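Local coordinates for benzoate transport porin BenP (Acinetobacter baumannii AB307-0294, PDB 5DL8), which probably forms a diffusion channel across the outer membrane for small solutes, and is named for benzoate uptake, at residues Leu135-Thr140 against Lys214-Phe219; Gln164-Ile169 against Asp204-Phe209; Thr210-Gly215 against Leu233-Lys238; Lys228-Leu233 against Lys247-Asn252. All coordinates share one frame; numbering follows the deposited sequence.

Contact 1 (Leu135-Thr140 against Lys214-Phe219); sequences LDLPVT and KGEYYF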
# COMPACT_ATOMS: atom_id res chain seq x y z
N LEU A 135 3.61 1.74 -8.64
CA LEU A 135 4.12 0.40 -8.32
C LEU A 135 3.12 -0.30 -7.41
O LEU A 135 2.52 0.35 -6.50
CB LEU A 135 5.46 0.54 -7.60
CG LEU A 135 6.50 1.18 -8.52
CD1 LEU A 135 7.76 1.50 -7.82
CD2 LEU A 135 6.73 0.37 -9.84
N ASP A 136 3.03 -1.60 -7.61
CA ASP A 136 2.24 -2.46 -6.81
C ASP A 136 3.12 -3.68 -6.43
O ASP A 136 2.91 -4.77 -6.93
CB ASP A 136 0.98 -2.97 -7.59
CG ASP A 136 0.06 -3.83 -6.70
OD1 ASP A 136 0.24 -3.92 -5.45
OD2 ASP A 136 -0.86 -4.44 -7.27
N LEU A 137 4.10 -3.44 -5.55
CA LEU A 137 5.15 -4.36 -5.17
C LEU A 137 5.43 -4.29 -3.70
O LEU A 137 5.11 -3.31 -2.98
CB LEU A 137 6.44 -3.96 -5.88
CG LEU A 137 6.34 -4.21 -7.43
CD1 LEU A 137 7.41 -3.41 -8.10
CD2 LEU A 137 6.41 -5.67 -7.89
N PRO A 138 6.11 -5.31 -3.21
CA PRO A 138 6.81 -5.14 -1.91
C PRO A 138 7.70 -3.86 -1.83
O PRO A 138 8.28 -3.42 -2.84
CB PRO A 138 7.71 -6.35 -1.93
CG PRO A 138 6.76 -7.39 -2.64
CD PRO A 138 6.34 -6.62 -3.81
N VAL A 139 7.85 -3.27 -0.67
CA VAL A 139 8.37 -1.97 -0.54
C VAL A 139 7.55 -0.75 -1.17
O VAL A 139 7.31 0.23 -0.48
CB VAL A 139 9.85 -1.82 -1.13
CG1 VAL A 139 10.43 -0.48 -0.60
CG2 VAL A 139 10.78 -3.00 -0.77
N THR A 140 7.24 -0.82 -2.50
CA THR A 140 6.66 0.25 -3.24
C THR A 140 5.25 -0.16 -3.62
O THR A 140 5.05 -0.80 -4.67
CB THR A 140 7.54 0.57 -4.45
OG1 THR A 140 7.62 -0.55 -5.29
CG2 THR A 140 8.99 1.00 -3.98
N LYS A 214 0.12 -20.20 -7.37
CA LYS A 214 1.13 -19.31 -7.93
C LYS A 214 2.07 -18.81 -6.88
O LYS A 214 1.77 -18.91 -5.70
CB LYS A 214 0.46 -18.13 -8.62
CG LYS A 214 -0.36 -17.24 -7.72
CD LYS A 214 -0.98 -16.11 -8.53
CE LYS A 214 -2.37 -15.73 -7.99
NZ LYS A 214 -2.08 -15.05 -6.71
N GLY A 215 3.21 -18.30 -7.34
CA GLY A 215 4.28 -17.82 -6.46
C GLY A 215 4.89 -16.46 -6.89
O GLY A 215 4.84 -16.06 -8.02
N GLU A 216 5.58 -15.81 -6.02
CA GLU A 216 6.21 -14.53 -6.36
C GLU A 216 7.58 -14.50 -5.66
O GLU A 216 7.69 -14.87 -4.50
CB GLU A 216 5.23 -13.36 -6.02
CG GLU A 216 5.89 -11.97 -6.10
CD GLU A 216 4.94 -10.80 -5.97
OE1 GLU A 216 3.72 -11.00 -5.69
OE2 GLU A 216 5.40 -9.62 -6.10
N TYR A 217 8.63 -14.13 -6.36
CA TYR A 217 9.84 -13.79 -5.69
C TYR A 217 10.19 -12.36 -5.95
O TYR A 217 10.16 -11.90 -7.11
CB TYR A 217 10.98 -14.63 -6.26
CG TYR A 217 12.34 -14.18 -5.79
CD1 TYR A 217 12.74 -14.40 -4.47
CD2 TYR A 217 13.21 -13.52 -6.62
CE1 TYR A 217 13.99 -13.92 -3.99
CE2 TYR A 217 14.49 -13.16 -6.20
CZ TYR A 217 14.87 -13.31 -4.87
OH TYR A 217 16.11 -12.89 -4.39
N TYR A 218 10.63 -11.64 -4.93
CA TYR A 218 11.07 -10.22 -5.14
C TYR A 218 12.39 -10.01 -4.48
O TYR A 218 12.63 -10.46 -3.35
CB TYR A 218 10.05 -9.27 -4.42
CG TYR A 218 10.42 -7.82 -4.35
CD1 TYR A 218 10.09 -6.94 -5.34
CD2 TYR A 218 11.10 -7.32 -3.24
CE1 TYR A 218 10.42 -5.57 -5.23
CE2 TYR A 218 11.47 -5.99 -3.13
CZ TYR A 218 11.17 -5.14 -4.16
OH TYR A 218 11.55 -3.84 -3.96
N PHE A 219 13.21 -9.21 -5.11
CA PHE A 219 14.46 -8.75 -4.49
C PHE A 219 14.56 -7.25 -4.68
O PHE A 219 14.35 -6.70 -5.80
CB PHE A 219 15.73 -9.44 -4.98
CG PHE A 219 17.04 -8.83 -4.39
CD1 PHE A 219 17.39 -9.01 -3.05
CD2 PHE A 219 17.89 -8.06 -5.17
CE1 PHE A 219 18.61 -8.47 -2.50
CE2 PHE A 219 19.10 -7.52 -4.62
CZ PHE A 219 19.44 -7.75 -3.27
O HOH W 1 9.68 -2.28 -5.74

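Contact 2 (Gln164-Ile169 against Asp204-Phe209); sequences QLYAEI and DLRYQF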
# COMPACT_ATOMS: atom_id res chain seq x y z
N GLN A 164 3.21 -18.70 -18.21
CA GLN A 164 3.39 -18.84 -16.75
C GLN A 164 4.35 -17.79 -16.04
O GLN A 164 4.16 -17.49 -14.87
CB GLN A 164 3.95 -20.25 -16.43
CG GLN A 164 3.02 -21.46 -16.64
CD GLN A 164 3.18 -22.04 -17.98
OE1 GLN A 164 4.28 -22.17 -18.48
NE2 GLN A 164 2.09 -22.26 -18.64
N LEU A 165 5.36 -17.30 -16.73
CA LEU A 165 6.35 -16.45 -16.11
C LEU A 165 6.20 -14.92 -16.46
O LEU A 165 6.32 -14.53 -17.60
CB LEU A 165 7.77 -16.98 -16.43
CG LEU A 165 8.98 -16.21 -15.85
CD1 LEU A 165 8.83 -16.03 -14.34
CD2 LEU A 165 10.34 -16.89 -16.21
N TYR A 166 5.95 -14.10 -15.45
CA TYR A 166 5.96 -12.65 -15.56
C TYR A 166 7.23 -12.15 -14.81
O TYR A 166 7.51 -12.58 -13.66
CB TYR A 166 4.69 -12.03 -14.92
CG TYR A 166 4.74 -10.52 -14.78
CD1 TYR A 166 5.39 -9.90 -13.65
CD2 TYR A 166 4.20 -9.68 -15.77
CE1 TYR A 166 5.49 -8.51 -13.55
CE2 TYR A 166 4.27 -8.27 -15.63
CZ TYR A 166 4.91 -7.72 -14.54
OH TYR A 166 5.00 -6.37 -14.42
N ALA A 167 7.95 -11.21 -15.41
CA ALA A 167 9.15 -10.58 -14.73
C ALA A 167 9.06 -9.08 -14.80
O ALA A 167 8.55 -8.56 -15.74
CB ALA A 167 10.44 -11.02 -15.41
N GLU A 168 9.71 -8.40 -13.86
CA GLU A 168 9.78 -6.95 -13.87
C GLU A 168 11.05 -6.57 -13.11
O GLU A 168 11.36 -7.18 -12.08
CB GLU A 168 8.50 -6.37 -13.22
CG GLU A 168 8.51 -4.88 -12.96
CD GLU A 168 7.24 -4.40 -12.26
OE1 GLU A 168 6.18 -5.11 -12.33
OE2 GLU A 168 7.37 -3.31 -11.63
N ILE A 169 11.81 -5.65 -13.68
CA ILE A 169 13.01 -5.05 -13.07
C ILE A 169 12.87 -3.50 -13.08
O ILE A 169 12.20 -2.93 -13.92
CB ILE A 169 14.36 -5.47 -13.76
CG1 ILE A 169 14.46 -4.93 -15.18
CG2 ILE A 169 14.57 -6.98 -13.70
CD1 ILE A 169 15.80 -5.17 -15.85
N ASP A 204 11.21 -8.51 -9.69
CA ASP A 204 10.05 -9.22 -9.20
C ASP A 204 9.68 -10.25 -10.22
O ASP A 204 9.61 -9.91 -11.34
CB ASP A 204 8.92 -8.24 -9.00
CG ASP A 204 7.69 -8.86 -8.46
OD1 ASP A 204 7.65 -9.08 -7.25
OD2 ASP A 204 6.75 -9.08 -9.27
N LEU A 205 9.44 -11.49 -9.84
CA LEU A 205 9.10 -12.64 -10.69
C LEU A 205 7.83 -13.30 -10.18
O LEU A 205 7.68 -13.49 -8.89
CB LEU A 205 10.24 -13.66 -10.63
CG LEU A 205 11.60 -13.21 -11.12
CD1 LEU A 205 12.63 -14.35 -11.08
CD2 LEU A 205 11.55 -12.70 -12.57
N ARG A 206 6.87 -13.51 -11.11
CA ARG A 206 5.51 -14.08 -10.79
C ARG A 206 5.25 -15.29 -11.65
O ARG A 206 5.34 -15.20 -12.85
CB ARG A 206 4.38 -13.04 -10.97
CG ARG A 206 4.21 -12.05 -9.82
CD ARG A 206 3.26 -10.84 -10.09
NE ARG A 206 3.58 -9.80 -9.05
CZ ARG A 206 2.76 -8.87 -8.51
NH1 ARG A 206 1.50 -8.74 -8.95
NH2 ARG A 206 3.21 -8.06 -7.51
N TYR A 207 5.11 -16.46 -11.03
CA TYR A 207 5.03 -17.75 -11.73
C TYR A 207 3.73 -18.41 -11.34
O TYR A 207 3.37 -18.43 -10.14
CB TYR A 207 6.27 -18.66 -11.48
CG TYR A 207 6.40 -19.85 -12.45
CD1 TYR A 207 5.79 -21.06 -12.21
CD2 TYR A 207 7.12 -19.74 -13.65
CE1 TYR A 207 5.88 -22.10 -13.14
CE2 TYR A 207 7.19 -20.75 -14.58
CZ TYR A 207 6.61 -21.95 -14.31
OH TYR A 207 6.75 -23.01 -15.24
N GLN A 208 3.00 -18.79 -12.36
CA GLN A 208 1.74 -19.54 -12.24
C GLN A 208 2.08 -21.05 -12.37
O GLN A 208 2.40 -21.56 -13.42
CB GLN A 208 0.70 -19.10 -13.31
CG GLN A 208 -0.70 -19.68 -13.13
CD GLN A 208 -1.44 -19.03 -11.96
OE1 GLN A 208 -1.32 -17.83 -11.72
NE2 GLN A 208 -2.23 -19.81 -11.24
N PHE A 209 2.07 -21.74 -11.26
CA PHE A 209 2.59 -23.08 -11.20
C PHE A 209 1.55 -23.99 -11.80
O PHE A 209 1.90 -24.87 -12.62
CB PHE A 209 2.92 -23.45 -9.74
CG PHE A 209 4.26 -22.92 -9.28
CD1 PHE A 209 5.48 -23.58 -9.68
CD2 PHE A 209 4.34 -21.81 -8.50
CE1 PHE A 209 6.71 -23.10 -9.25
CE2 PHE A 209 5.55 -21.32 -8.05
CZ PHE A 209 6.74 -21.94 -8.42

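Contact 3 (Thr210-Gly215 against Leu233-Lys238); sequences TPSLKG and LEHTWK. With C8E ((hydroxyethyloxy)tri(ethyloxy)octane), chain F.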
# COMPACT_ATOMS: atom_id res chain seq x y z
N THR A 210 0.31 -23.78 -11.40
CA THR A 210 -0.87 -24.56 -11.84
C THR A 210 -2.06 -23.59 -11.79
O THR A 210 -1.87 -22.40 -11.29
CB THR A 210 -1.16 -25.79 -10.91
OG1 THR A 210 -1.58 -25.35 -9.58
CG2 THR A 210 0.04 -26.86 -10.84
N PRO A 211 -3.30 -24.02 -12.28
CA PRO A 211 -4.46 -23.07 -12.19
C PRO A 211 -4.73 -22.60 -10.72
O PRO A 211 -5.16 -21.52 -10.54
CB PRO A 211 -5.65 -23.89 -12.77
CG PRO A 211 -5.03 -25.04 -13.56
CD PRO A 211 -3.74 -25.35 -12.79
N SER A 212 -4.44 -23.42 -9.72
CA SER A 212 -4.70 -23.08 -8.35
C SER A 212 -3.46 -22.60 -7.58
O SER A 212 -3.58 -22.20 -6.41
CB SER A 212 -5.19 -24.30 -7.61
OG SER A 212 -4.48 -25.43 -8.07
N LEU A 213 -2.28 -22.59 -8.20
CA LEU A 213 -1.10 -22.24 -7.38
C LEU A 213 -0.18 -21.28 -8.04
O LEU A 213 0.31 -21.54 -9.13
CB LEU A 213 -0.35 -23.52 -7.00
CG LEU A 213 1.02 -23.21 -6.32
CD1 LEU A 213 0.88 -22.72 -4.90
CD2 LEU A 213 1.88 -24.48 -6.39
N LYS A 214 0.12 -20.20 -7.37
CA LYS A 214 1.13 -19.31 -7.93
C LYS A 214 2.07 -18.81 -6.88
O LYS A 214 1.77 -18.91 -5.70
CB LYS A 214 0.46 -18.13 -8.62
CG LYS A 214 -0.36 -17.24 -7.72
CD LYS A 214 -0.98 -16.11 -8.53
CE LYS A 214 -2.37 -15.73 -7.99
NZ LYS A 214 -2.08 -15.05 -6.71
N GLY A 215 3.21 -18.30 -7.34
CA GLY A 215 4.28 -17.82 -6.46
C GLY A 215 4.89 -16.46 -6.89
O GLY A 215 4.84 -16.06 -8.02
N LEU A 233 3.80 -17.51 -1.66
CA LEU A 233 3.03 -18.59 -2.37
C LEU A 233 1.55 -18.54 -2.01
O LEU A 233 1.17 -18.41 -0.81
CB LEU A 233 3.50 -19.97 -1.98
CG LEU A 233 4.98 -20.23 -2.36
CD1 LEU A 233 5.45 -21.48 -1.62
CD2 LEU A 233 5.30 -20.45 -3.81
N GLU A 234 0.70 -18.61 -3.03
CA GLU A 234 -0.74 -18.51 -2.83
C GLU A 234 -1.46 -19.65 -3.47
O GLU A 234 -1.35 -19.93 -4.68
CB GLU A 234 -1.24 -17.13 -3.33
CG GLU A 234 -2.75 -16.93 -3.14
CD GLU A 234 -3.30 -15.57 -3.63
OE1 GLU A 234 -2.53 -14.65 -3.96
OE2 GLU A 234 -4.55 -15.38 -3.61
N HIS A 235 -2.23 -20.38 -2.69
CA HIS A 235 -3.06 -21.45 -3.32
C HIS A 235 -4.55 -21.16 -3.08
O HIS A 235 -4.95 -20.78 -1.99
CB HIS A 235 -2.72 -22.80 -2.75
CG HIS A 235 -3.55 -23.89 -3.30
ND1 HIS A 235 -4.71 -24.32 -2.70
CD2 HIS A 235 -3.39 -24.68 -4.40
CE1 HIS A 235 -5.22 -25.33 -3.39
NE2 HIS A 235 -4.44 -25.58 -4.42
N THR A 236 -5.34 -21.42 -4.11
CA THR A 236 -6.81 -21.26 -4.06
C THR A 236 -7.48 -22.69 -4.34
O THR A 236 -7.17 -23.48 -5.33
CB THR A 236 -7.29 -20.14 -4.98
OG1 THR A 236 -6.68 -20.34 -6.22
CG2 THR A 236 -6.92 -18.66 -4.54
N TRP A 237 -8.25 -23.11 -3.33
CA TRP A 237 -8.92 -24.40 -3.36
C TRP A 237 -10.39 -24.00 -3.64
O TRP A 237 -11.06 -23.34 -2.81
CB TRP A 237 -8.72 -25.13 -2.04
CG TRP A 237 -9.39 -26.46 -1.95
CD1 TRP A 237 -9.69 -27.31 -3.00
CD2 TRP A 237 -9.84 -27.12 -0.76
NE1 TRP A 237 -10.25 -28.44 -2.51
CE2 TRP A 237 -10.36 -28.33 -1.13
CE3 TRP A 237 -9.85 -26.79 0.58
CZ2 TRP A 237 -10.92 -29.23 -0.17
CZ3 TRP A 237 -10.39 -27.68 1.51
CH2 TRP A 237 -10.92 -28.85 1.14
N LYS A 238 -10.82 -24.30 -4.86
CA LYS A 238 -12.22 -24.02 -5.26
C LYS A 238 -12.99 -25.28 -5.09
O LYS A 238 -12.51 -26.41 -5.39
CB LYS A 238 -12.31 -23.38 -6.67
CG LYS A 238 -11.28 -22.22 -6.77
CD LYS A 238 -11.74 -20.90 -7.41
CE LYS A 238 -11.49 -20.87 -8.94
NZ LYS A 238 -11.74 -22.17 -9.68
C1 C8E F . 1.16 -24.78 7.98
C2 C8E F . 2.58 -24.20 7.95
C3 C8E F . 3.32 -24.64 6.67
C4 C8E F . 4.60 -23.91 6.23
C5 C8E F . 5.17 -24.53 4.92
C6 C8E F . 5.28 -23.59 3.69
C7 C8E F . 4.78 -24.11 2.32
C8 C8E F . 3.32 -23.71 1.99
O9 C8E F . 3.03 -23.75 0.57
C10 C8E F . 1.65 -23.84 0.12
C11 C8E F . 1.51 -24.43 -1.31
O12 C8E F . 0.37 -25.33 -1.47
C13 C8E F . 0.16 -25.81 -2.81
C14 C8E F . -0.26 -27.30 -2.89
O15 C8E F . -0.17 -27.82 -4.25
C16 C8E F . -1.42 -27.95 -4.95
C17 C8E F . -1.21 -27.64 -6.42
O18 C8E F . -2.47 -27.37 -7.07
C19 C8E F . -3.65 -28.22 -6.91
C20 C8E F . -4.46 -28.27 -8.24
O21 C8E F . -3.91 -27.55 -9.42

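Contact 4 (Lys228-Leu233 against Lys247-Asn252); sequences KHYVGL and KFKYFN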
# COMPACT_ATOMS: atom_id res chain seq x y z
N LYS A 228 16.31 -6.56 0.65
CA LYS A 228 15.10 -7.29 1.05
C LYS A 228 14.77 -8.40 0.06
O LYS A 228 14.75 -8.19 -1.14
CB LYS A 228 13.98 -6.32 1.19
CG LYS A 228 12.59 -6.86 1.47
CD LYS A 228 11.66 -5.69 1.18
CE LYS A 228 10.17 -5.81 1.56
NZ LYS A 228 9.84 -5.69 3.02
N HIS A 229 14.55 -9.58 0.62
CA HIS A 229 13.99 -10.76 -0.15
C HIS A 229 12.54 -11.06 0.33
O HIS A 229 12.24 -11.04 1.55
CB HIS A 229 14.83 -12.05 0.02
CG HIS A 229 16.23 -11.94 -0.46
ND1 HIS A 229 16.67 -12.54 -1.64
CD2 HIS A 229 17.31 -11.35 0.09
CE1 HIS A 229 17.95 -12.25 -1.82
NE2 HIS A 229 18.37 -11.55 -0.79
N TYR A 230 11.69 -11.39 -0.63
CA TYR A 230 10.36 -11.82 -0.38
C TYR A 230 10.02 -13.04 -1.26
O TYR A 230 10.26 -13.04 -2.46
CB TYR A 230 9.42 -10.62 -0.77
CG TYR A 230 7.94 -11.05 -0.90
CD1 TYR A 230 7.21 -11.27 0.21
CD2 TYR A 230 7.34 -11.24 -2.11
CE1 TYR A 230 5.89 -11.66 0.19
CE2 TYR A 230 5.97 -11.65 -2.21
CZ TYR A 230 5.24 -11.78 -1.01
OH TYR A 230 3.93 -12.16 -0.88
N VAL A 231 9.44 -14.05 -0.64
CA VAL A 231 8.80 -15.18 -1.33
C VAL A 231 7.37 -15.26 -0.86
O VAL A 231 7.05 -15.38 0.39
CB VAL A 231 9.47 -16.55 -1.08
CG1 VAL A 231 8.86 -17.63 -1.97
CG2 VAL A 231 10.88 -16.52 -1.53
N GLY A 232 6.49 -15.25 -1.83
CA GLY A 232 5.02 -15.35 -1.53
C GLY A 232 4.51 -16.58 -2.29
O GLY A 232 4.86 -16.73 -3.42
N LEU A 233 3.80 -17.51 -1.66
CA LEU A 233 3.03 -18.59 -2.37
C LEU A 233 1.55 -18.54 -2.01
O LEU A 233 1.17 -18.41 -0.81
CB LEU A 233 3.50 -19.97 -1.98
CG LEU A 233 4.98 -20.23 -2.36
CD1 LEU A 233 5.45 -21.48 -1.62
CD2 LEU A 233 5.30 -20.45 -3.81
N LYS A 247 -2.19 -18.51 1.91
CA LYS A 247 -1.04 -17.80 1.59
C LYS A 247 0.10 -18.04 2.56
O LYS A 247 -0.14 -18.03 3.76
CB LYS A 247 -1.33 -16.34 1.66
CG LYS A 247 -2.14 -15.86 0.55
CD LYS A 247 -2.27 -14.33 0.63
CE LYS A 247 -3.55 -13.79 -0.04
NZ LYS A 247 -3.54 -12.30 -0.05
N PHE A 248 1.33 -18.19 2.02
CA PHE A 248 2.53 -18.21 2.84
C PHE A 248 3.40 -17.14 2.38
O PHE A 248 3.70 -17.12 1.22
CB PHE A 248 3.26 -19.53 2.66
CG PHE A 248 4.63 -19.62 3.32
CD1 PHE A 248 4.75 -19.89 4.67
CD2 PHE A 248 5.80 -19.55 2.54
CE1 PHE A 248 6.06 -19.97 5.27
CE2 PHE A 248 7.13 -19.67 3.12
CZ PHE A 248 7.26 -19.91 4.48
N LYS A 249 3.87 -16.33 3.30
CA LYS A 249 4.72 -15.24 2.98
C LYS A 249 6.02 -15.23 3.80
O LYS A 249 5.99 -15.35 5.02
CB LYS A 249 3.95 -13.92 3.23
CG LYS A 249 2.70 -13.91 2.33
CD LYS A 249 1.73 -12.81 2.59
CE LYS A 249 0.79 -12.52 1.48
NZ LYS A 249 1.40 -11.67 0.48
N TYR A 250 7.16 -15.00 3.12
CA TYR A 250 8.48 -14.92 3.79
C TYR A 250 9.20 -13.67 3.35
O TYR A 250 9.42 -13.43 2.16
CB TYR A 250 9.33 -16.14 3.55
CG TYR A 250 10.77 -16.03 4.12
CD1 TYR A 250 11.02 -16.29 5.43
CD2 TYR A 250 11.85 -15.69 3.32
CE1 TYR A 250 12.32 -16.20 5.96
CE2 TYR A 250 13.11 -15.67 3.79
CZ TYR A 250 13.34 -15.89 5.14
OH TYR A 250 14.60 -15.76 5.69
N PHE A 251 9.52 -12.87 4.33
CA PHE A 251 10.38 -11.69 4.13
C PHE A 251 11.75 -11.84 4.87
O PHE A 251 11.80 -12.23 6.07
CB PHE A 251 9.73 -10.34 4.63
CG PHE A 251 8.52 -9.87 3.88
CD1 PHE A 251 7.30 -10.35 4.18
CD2 PHE A 251 8.62 -8.89 2.98
CE1 PHE A 251 6.17 -9.92 3.49
CE2 PHE A 251 7.54 -8.41 2.29
CZ PHE A 251 6.29 -8.91 2.53
N ASN A 252 12.79 -11.36 4.23
CA ASN A 252 14.11 -11.26 4.89
C ASN A 252 14.66 -9.88 4.60
O ASN A 252 14.82 -9.57 3.46
CB ASN A 252 15.07 -12.28 4.28
CG ASN A 252 16.38 -12.52 5.10
OD1 ASN A 252 17.34 -11.70 5.12
ND2 ASN A 252 16.45 -13.68 5.70

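Contact 1 (Leu135-Thr140 against Lys214-Phe219)
P138 packs over one face of the Y218 ring, CB foremost, and this pair carries most of the contact. P138 CB stands 3.9 Å from the centroid of the Y218 ring and 13° off its normal, a CH-pi contact over the middle of the face; the two side chains run alongside each other in opposite senses. V139 crosses the hydroxyl end nearly at a right angle, with CG2 3.4 Å from Y218 OH. L137 approaches obliquely, its CB 4.3 Å from Y218 CE1. Y218 extends this far because CG is anti to the backbone N (chi1 172°). Beside the pair, the extended E216 meets the proline tip to tip, OE2 lying 3.9 Å from P138 CD; the same oxygen is salt-bridged to R206 on the adjoining strand. A water joins the polar ends, 3.0 Å from Y218 OH and 2.7 Å from T140 OG1, and donates a weak bond to P138 O. Behind this shell, a backbone hydrogen bond from L137 N to T140 O (2.9 Å) ties the ends of L137-T140 together, with V139 at a positive phi of 64°. Further out, E302 accepts from V139 N and Y304 OH bonds to D136 O, while Y230 of strand 226-238 touches both P138 and Y218. The result is a buried loop packed against the barrel wall, consistent with the inward-folded loops that narrow the channel in OprD-family porins.

Contact 2 (Gln164-Ile169 against Asp204-Phe209)
Four backbone hydrogen bonds join the antiparallel strands 165-169 and 204-209, whose axes approach to 4.7 Å. Y166 and R206 form a hydrogen-bonded pair in which Y166 N meets R206 O almost perfectly straight (2.9 Å, 178°). E168 and D204 are also bonded in both directions, D204 N to E168 O being 2.7 Å, but the bond from E168 N to D204 O is clearly bent (137°). A fifth bond, just before strand 165-169 begins, runs from Q208 N to a lone pair of Q164 O. Apolar packing occupies the face bearing L165, A167, L205 and Y207. L205 CD2 presses on A167 CB at 3.5 Å, tighter than usual for two carbons, and Q164 CB sits over one face of the Y207 ring, 4.0 Å from its centroid. Polar bonding belongs to the other face and runs along each strand. Y166 OH donates to E168 OE1 (2.7 Å) from above the carboxylate plane, while R206 NE reaches the syn lone pair of D204 OD2 at 3.3 Å as part of a salt bridge. E168 OE2 also bonds to Y202 OH, and R206 NH2 to Y304 OH and E216 OE2. Strand 155-160 lies beyond strand 165-176, strand 213-222 continues the wall past strand 200-210, and the loop at L137 packs on E168, D204 and R206.

Contact 3 (Thr210-Gly215 against Leu233-Lys238)
S212, E234 and K214 bury the most surface in this joint between strands 213-215 and 233-238. S212 sits in the type I turn from T210 to L213, and its carbonyl oxygen takes the backbone N-H of T236 at 3.0 Å, in the carbonyl plane; S212 CB packs 3.5 Å from H235 NE2. K214 and E234 form the hydrogen-bonded antiparallel pair. E234 N reaches K214 O at 2.9 Å in an almost straight bond (177° at the hydrogen) that lies nearly along the C=O axis, and K214 N returns a bond to E234 O. Their side chains lie alongside each other and point the same way. E234 is fully extended, whereas K214 has CG wedged between the backbone N and carbonyl carbon (chi1 63°) and bends again near its tip, which sets NZ 2.8 Å from E234 OE1 in a salt bridge whose hydrogen bond is weak. The face bearing L213, L233 and H235 meets a detergent molecule instead: L213 CD1 is 3.8 Å from its C13, the edge of the H235 ring is near its C19, and T210 OG1 shares a hydrogen bond with its terminal O21 (3.2 Å). Two chemistries thus meet on one strand pair: a lysine-glutamate ion pair on one face and, on the other, leucines and a histidine, with the T210 and S212 hydroxyls at the end, along which the amphiphile lies, as expected where a barrel wall borders the membrane.

Contact 4 (Lys228-Leu233 against Lys247-Asn252)
Strands 228-233 and 247-252 belong to a beta hairpin of the barrel wall, running antiparallel with axes 4.7 Å apart. Six backbone hydrogen bonds link three pairs, H229 with N252, V231 with Y250 and L233 with F248, each pair bonded in both directions; V231 N to Y250 O, for instance, is 2.9 Å. Aromatic packing fills the face of Y230, K249 and F251. The Y230 and F251 rings lie alongside each other in an oblique pair, centroids 4.7 Å apart and planes inclined at 45°. Y230 CD1 comes within 3.4 Å of F251 CZ, over one face of the phenylalanine. Y230 has CG anti to the backbone N (chi1 165°), which carries its ring forward along the strand, over G232, whose N lies near one ring face; with no side chain there, the tyrosine can lie close to the strand. F251 is turned the other way, CG anti to the carbonyl carbon, and F305 meets its ring edge-to-face. Several polar ends find partners. K228 NZ lies 3.4 Å from F251 CD2, obliquely, and bonds to Y293 OH. K249 bends at its last torsion so that NZ donates to Y230 OH (2.9 Å) at the edge of that ring, and also to Y304 O, so the buried ammonium has two oxygen partners. On the face of H229, V231, L233 and F248, detergent touches L233 and F248. There too Y250 OH, also bonded to E265, receives N252 ND2 at 2.8 Å, in the amide plane.

In the fold
Contact 1 is the most buried and the only one in which one segment has no strand; it is side-chain packing with one bridging water. Contacts 2 and 3 lie at the surface and contact 4 is partly buried, all three tied by backbone hydrogen bonds between antiparallel strands. The strands adjoin in order: strand 200-210 of contact 2 neighbours strand 213-222, used by contacts 1 and 3, which neighbours strand 226-238, used by contacts 3 and 4 through L233. Contact 1's loop packs on the inner residues of this wall, E216, Y218 and Y230, where charges and hydroxyls gather, whereas detergent touches the opposite face at contacts 3 and 4.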